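Local coordinates for protein dehydroascorbate reductase (Chlamydomonas reinhardtii, PDB 5XFT) that probably reduces dehydroascorbate to ascorbate at the expense of glutathione, as a member of the DHAR family of the GST superfamily, at residues E126-R137 against W175-L184. Residues are numbered along the deposited sequence; the frame is centred on the assembly and turned at random.
Sequences EEQLAGMDDYLR and WELPARFTAL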
loop_
_atom_site.group_PDB
_atom_site.type_symbol
_atom_site.label_atom_id
_atom_site.label_comp_id
_atom_site.label_asym_id
_atom_site.label_seq_id
_atom_site.Cartn_x
_atom_site.Cartn_y
_atom_site.Cartn_z
ATOM N N GLU A 126 -14.417 -6.447 9.725
ATOM C CA GLU A 126 -14.197 -6.040 11.107
ATOM C C GLU A 126 -13.398 -7.091 11.872
ATOM O O GLU A 126 -12.694 -6.762 12.834
ATOM C CB GLU A 126 -15.525 -5.740 11.805
ATOM C CG GLU A 126 -15.311 -4.869 13.053
ATOM C CD GLU A 126 -16.183 -5.243 14.245
ATOM O OE1 GLU A 126 -15.995 -6.338 14.827
ATOM O OE2 GLU A 126 -17.014 -4.401 14.642
ATOM N N GLU A 127 -13.493 -8.362 11.473
ATOM C CA GLU A 127 -12.573 -9.347 12.039
ATOM C C GLU A 127 -11.123 -9.033 11.660
ATOM O O GLU A 127 -10.214 -9.149 12.494
ATOM C CB GLU A 127 -12.957 -10.757 11.589
ATOM C CG GLU A 127 -11.886 -11.788 11.885
ATOM C CD GLU A 127 -12.372 -13.216 11.739
ATOM O OE1 GLU A 127 -12.114 -14.014 12.660
ATOM O OE2 GLU A 127 -13.001 -13.549 10.710
ATOM N N GLN A 128 -10.888 -8.627 10.410
ATOM C CA GLN A 128 -9.532 -8.266 9.998
ATOM C C GLN A 128 -9.004 -7.089 10.812
ATOM O O GLN A 128 -7.905 -7.152 11.387
ATOM C CB GLN A 128 -9.515 -7.942 8.502
ATOM C CG GLN A 128 -9.908 -9.105 7.614
ATOM C CD GLN A 128 -8.803 -10.126 7.470
ATOM O OE1 GLN A 128 -7.642 -9.774 7.267
ATOM N NE2 GLN A 128 -9.157 -11.401 7.566
ATOM N N LEU A 129 -9.778 -6.001 10.868
ATOM C CA LEU A 129 -9.367 -4.831 11.637
ATOM C C LEU A 129 -9.178 -5.175 13.107
ATOM O O LEU A 129 -8.351 -4.565 13.795
ATOM C CB LEU A 129 -10.398 -3.718 11.485
ATOM C CG LEU A 129 -10.565 -3.127 10.090
ATOM C CD1 LEU A 129 -11.669 -2.084 10.099
ATOM C CD2 LEU A 129 -9.255 -2.517 9.637
ATOM N N ALA A 130 -9.948 -6.142 13.611
ATOM C CA ALA A 130 -9.771 -6.584 14.988
ATOM C C ALA A 130 -8.424 -7.273 15.167
ATOM O O ALA A 130 -7.693 -6.988 16.120
ATOM C CB ALA A 130 -10.914 -7.511 15.395
ATOM N N GLY A 131 -8.083 -8.191 14.261
ATOM C CA GLY A 131 -6.781 -8.833 14.291
ATOM C C GLY A 131 -5.633 -7.843 14.320
ATOM O O GLY A 131 -4.774 -7.899 15.209
ATOM N N MET A 132 -5.624 -6.914 13.356
ATOM C CA MET A 132 -4.561 -5.912 13.313
ATOM C C MET A 132 -4.528 -5.089 14.594
ATOM O O MET A 132 -3.454 -4.836 15.158
ATOM C CB MET A 132 -4.751 -4.995 12.103
ATOM C CG MET A 132 -4.714 -5.715 10.769
ATOM S SD MET A 132 -5.329 -4.691 9.422
ATOM C CE MET A 132 -4.207 -3.298 9.503
ATOM N N ASP A 133 -5.701 -4.675 15.072
ATOM C CA ASP A 133 -5.781 -3.822 16.252
ATOM C C ASP A 133 -5.227 -4.533 17.485
ATOM O O ASP A 133 -4.398 -3.979 18.222
ATOM C CB ASP A 133 -7.236 -3.398 16.452
ATOM C CG ASP A 133 -7.466 -2.672 17.748
ATOM O OD1 ASP A 133 -7.008 -1.518 17.880
ATOM O OD2 ASP A 133 -8.115 -3.264 18.635
ATOM N N ASP A 134 -5.668 -5.772 17.714
ATOM C CA ASP A 134 -5.151 -6.564 18.825
ATOM C C ASP A 134 -3.645 -6.736 18.718
ATOM O O ASP A 134 -2.920 -6.557 19.704
ATOM C CB ASP A 134 -5.834 -7.933 18.867
ATOM C CG ASP A 134 -7.313 -7.836 19.172
ATOM O OD1 ASP A 134 -7.754 -6.749 19.609
ATOM O OD2 ASP A 134 -8.026 -8.848 18.987
ATOM N N TYR A 135 -3.155 -7.083 17.522
ATOM C CA TYR A 135 -1.721 -7.278 17.354
ATOM C C TYR A 135 -0.953 -6.019 17.737
ATOM O O TYR A 135 -0.014 -6.072 18.540
ATOM C CB TYR A 135 -1.394 -7.691 15.918
ATOM C CG TYR A 135 0.034 -8.176 15.770
ATOM C CD1 TYR A 135 1.079 -7.278 15.576
ATOM C CD2 TYR A 135 0.339 -9.527 15.844
ATOM C CE1 TYR A 135 2.386 -7.714 15.454
ATOM C CE2 TYR A 135 1.646 -9.972 15.716
ATOM C CZ TYR A 135 2.664 -9.061 15.523
ATOM O OH TYR A 135 3.966 -9.491 15.396
ATOM N N LEU A 136 -1.348 -4.871 17.184
ATOM C CA LEU A 136 -0.647 -3.633 17.508
ATOM C C LEU A 136 -0.731 -3.312 18.998
ATOM O O LEU A 136 0.187 -2.692 19.549
ATOM C CB LEU A 136 -1.205 -2.479 16.675
ATOM C CG LEU A 136 -0.900 -2.528 15.176
ATOM C CD1 LEU A 136 -1.509 -1.328 14.459
ATOM C CD2 LEU A 136 0.599 -2.585 14.934
ATOM N N ARG A 137 -1.809 -3.731 19.667
ATOM C CA ARG A 137 -1.915 -3.477 21.101
ATOM C C ARG A 137 -0.951 -4.351 21.896
ATOM O O ARG A 137 -0.258 -3.861 22.792
ATOM C CB ARG A 137 -3.351 -3.693 21.585
ATOM C CG ARG A 137 -3.575 -3.260 23.035
ATOM C CD ARG A 137 -5.039 -3.324 23.446
ATOM N NE ARG A 137 -5.877 -2.440 22.642
ATOM C CZ ARG A 137 -6.719 -2.859 21.703
ATOM N NH1 ARG A 137 -6.852 -4.159 21.458
ATOM N NH2 ARG A 137 -7.433 -1.978 21.012
ATOM N N TRP A 175 -19.182 4.788 6.332
ATOM C CA TRP A 175 -18.547 3.888 7.283
ATOM C C TRP A 175 -17.390 4.591 7.980
ATOM O O TRP A 175 -16.753 5.490 7.424
ATOM C CB TRP A 175 -18.051 2.632 6.566
ATOM C CG TRP A 175 -17.427 1.599 7.459
ATOM C CD1 TRP A 175 -18.049 0.527 8.033
ATOM C CD2 TRP A 175 -16.049 1.524 7.861
ATOM N NE1 TRP A 175 -17.148 -0.205 8.772
ATOM C CE2 TRP A 175 -15.915 0.388 8.685
ATOM C CE3 TRP A 175 -14.919 2.312 7.609
ATOM C CZ2 TRP A 175 -14.700 0.019 9.255
ATOM C CZ3 TRP A 175 -13.715 1.944 8.176
ATOM C CH2 TRP A 175 -13.615 0.809 8.991
ATOM N N GLU A 176 -17.126 4.188 9.216
ATOM C CA GLU A 176 -16.067 4.819 9.982
ATOM C C GLU A 176 -15.306 3.769 10.773
ATOM O O GLU A 176 -15.849 2.719 11.131
ATOM C CB GLU A 176 -16.618 5.896 10.915
ATOM C CG GLU A 176 -15.897 7.220 10.778
ATOM C CD GLU A 176 -16.773 8.394 11.143
ATOM O OE1 GLU A 176 -17.146 8.515 12.329
ATOM O OE2 GLU A 176 -17.092 9.196 10.243
ATOM N N LEU A 177 -14.040 4.063 11.018
ATOM C CA LEU A 177 -13.203 3.209 11.847
ATOM C C LEU A 177 -13.618 3.370 13.302
ATOM O O LEU A 177 -13.465 4.467 13.860
ATOM C CB LEU A 177 -11.738 3.582 11.655
ATOM C CG LEU A 177 -10.679 2.654 12.242
ATOM C CD1 LEU A 177 -10.698 1.315 11.528
ATOM C CD2 LEU A 177 -9.308 3.296 12.148
ATOM N N PRO A 178 -14.162 2.337 13.947
ATOM C CA PRO A 178 -14.628 2.484 15.331
ATOM C C PRO A 178 -13.552 3.049 16.249
ATOM O O PRO A 178 -12.365 2.747 16.107
ATOM C CB PRO A 178 -15.008 1.055 15.730
ATOM C CG PRO A 178 -15.366 0.400 14.443
ATOM C CD PRO A 178 -14.489 1.012 13.387
ATOM N N ALA A 179 -13.986 3.887 17.194
ATOM C CA ALA A 179 -13.076 4.495 18.155
ATOM C C ALA A 179 -12.483 3.483 19.121
ATOM O O ALA A 179 -11.476 3.787 19.769
ATOM C CB ALA A 179 -13.798 5.591 18.937
ATOM N N ARG A 180 -13.077 2.295 19.235
ATOM C CA ARG A 180 -12.535 1.277 20.119
ATOM C C ARG A 180 -11.269 0.637 19.565
ATOM O O ARG A 180 -10.439 0.161 20.348
ATOM C CB ARG A 180 -13.588 0.205 20.387
ATOM C CG ARG A 180 -13.955 -0.603 19.175
ATOM C CD ARG A 180 -14.886 -1.723 19.560
ATOM N NE ARG A 180 -14.705 -2.883 18.703
ATOM C CZ ARG A 180 -15.402 -3.097 17.594
ATOM N NH1 ARG A 180 -16.322 -2.222 17.210
ATOM N NH2 ARG A 180 -15.173 -4.183 16.868
ATOM N N PHE A 181 -11.099 0.615 18.242
ATOM C CA PHE A 181 -9.841 0.185 17.645
ATOM C C PHE A 181 -8.785 1.247 17.905
ATOM O O PHE A 181 -8.307 1.900 16.970
ATOM C CB PHE A 181 -9.992 -0.050 16.143
ATOM C CG PHE A 181 -10.830 -1.239 15.796
ATOM C CD1 PHE A 181 -10.790 -2.385 16.568
ATOM C CD2 PHE A 181 -11.678 -1.200 14.703
ATOM C CE1 PHE A 181 -11.572 -3.481 16.243
ATOM C CE2 PHE A 181 -12.468 -2.285 14.381
ATOM C CZ PHE A 181 -12.413 -3.429 15.152
ATOM N N THR A 182 -8.435 1.431 19.179
ATOM C CA THR A 182 -7.499 2.474 19.584
ATOM C C THR A 182 -6.170 2.353 18.850
ATOM O O THR A 182 -5.629 3.341 18.334
ATOM C CB THR A 182 -7.279 2.393 21.095
ATOM O OG1 THR A 182 -7.126 1.017 21.477
ATOM C CG2 THR A 182 -8.456 2.992 21.837
ATOM N N ALA A 183 -5.630 1.132 18.801
ATOM C CA ALA A 183 -4.318 0.917 18.205
ATOM C C ALA A 183 -4.324 1.199 16.709
ATOM O O ALA A 183 -3.293 1.586 16.146
ATOM C CB ALA A 183 -3.850 -0.512 18.482
ATOM N N LEU A 184 -5.470 1.024 16.048
ATOM C CA LEU A 184 -5.555 1.377 14.635
ATOM C C LEU A 184 -5.538 2.889 14.440
ATOM O O LEU A 184 -4.932 3.392 13.482
ATOM C CB LEU A 184 -6.808 0.767 14.011
ATOM C CG LEU A 184 -6.737 -0.749 13.827
ATOM C CD1 LEU A 184 -7.862 -1.240 12.934
ATOM C CD2 LEU A 184 -5.388 -1.155 13.265
#
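Leu184 fits as a knob into a hole on the surface of helix 118-138, formed by Leu129, Met132, Asp133 and Leu136, within the all-helical C-terminal domain of the GST fold. This part is tight and its leucines buried: Leu184 CD1 lies 3.8 Å from Leu129 CD2, while Leu129 CD1 reaches the Trp175 ring at its edge, 3.7 Å from CH2. Leu162 and Leu103 also pack on Leu129. Phe181, at the N-cap of helix 182-193, has Leu129 O over one ring face, offset toward the rim, and turns its edge to Glu126 CG. Asp133 reaches the first turn of that helix with CG anti to its own N (chi1 172°), and OD1 accepts weak bonds from Ala183 N (3.1 Å) and Leu184 N (3.5 Å).

Toward solvent the contact thins to polar bonds of the exposed Arg180 and Thr182. Arg180 NH2 makes a salt bridge to Glu126 OE2 (2.9 Å), in the guanidinium plane but above the carboxylate plane, the planes 69° apart. A glutamine in place of Glu126 would probably leave Arg180 without its countercharge and freer to turn. An intrahelical salt bridge from Asp133 OD2, on its syn side, positions Arg137 NH2 (2.8 Å), which gives Thr182 OG1 a nearly straight bond (3.0 Å, 177°).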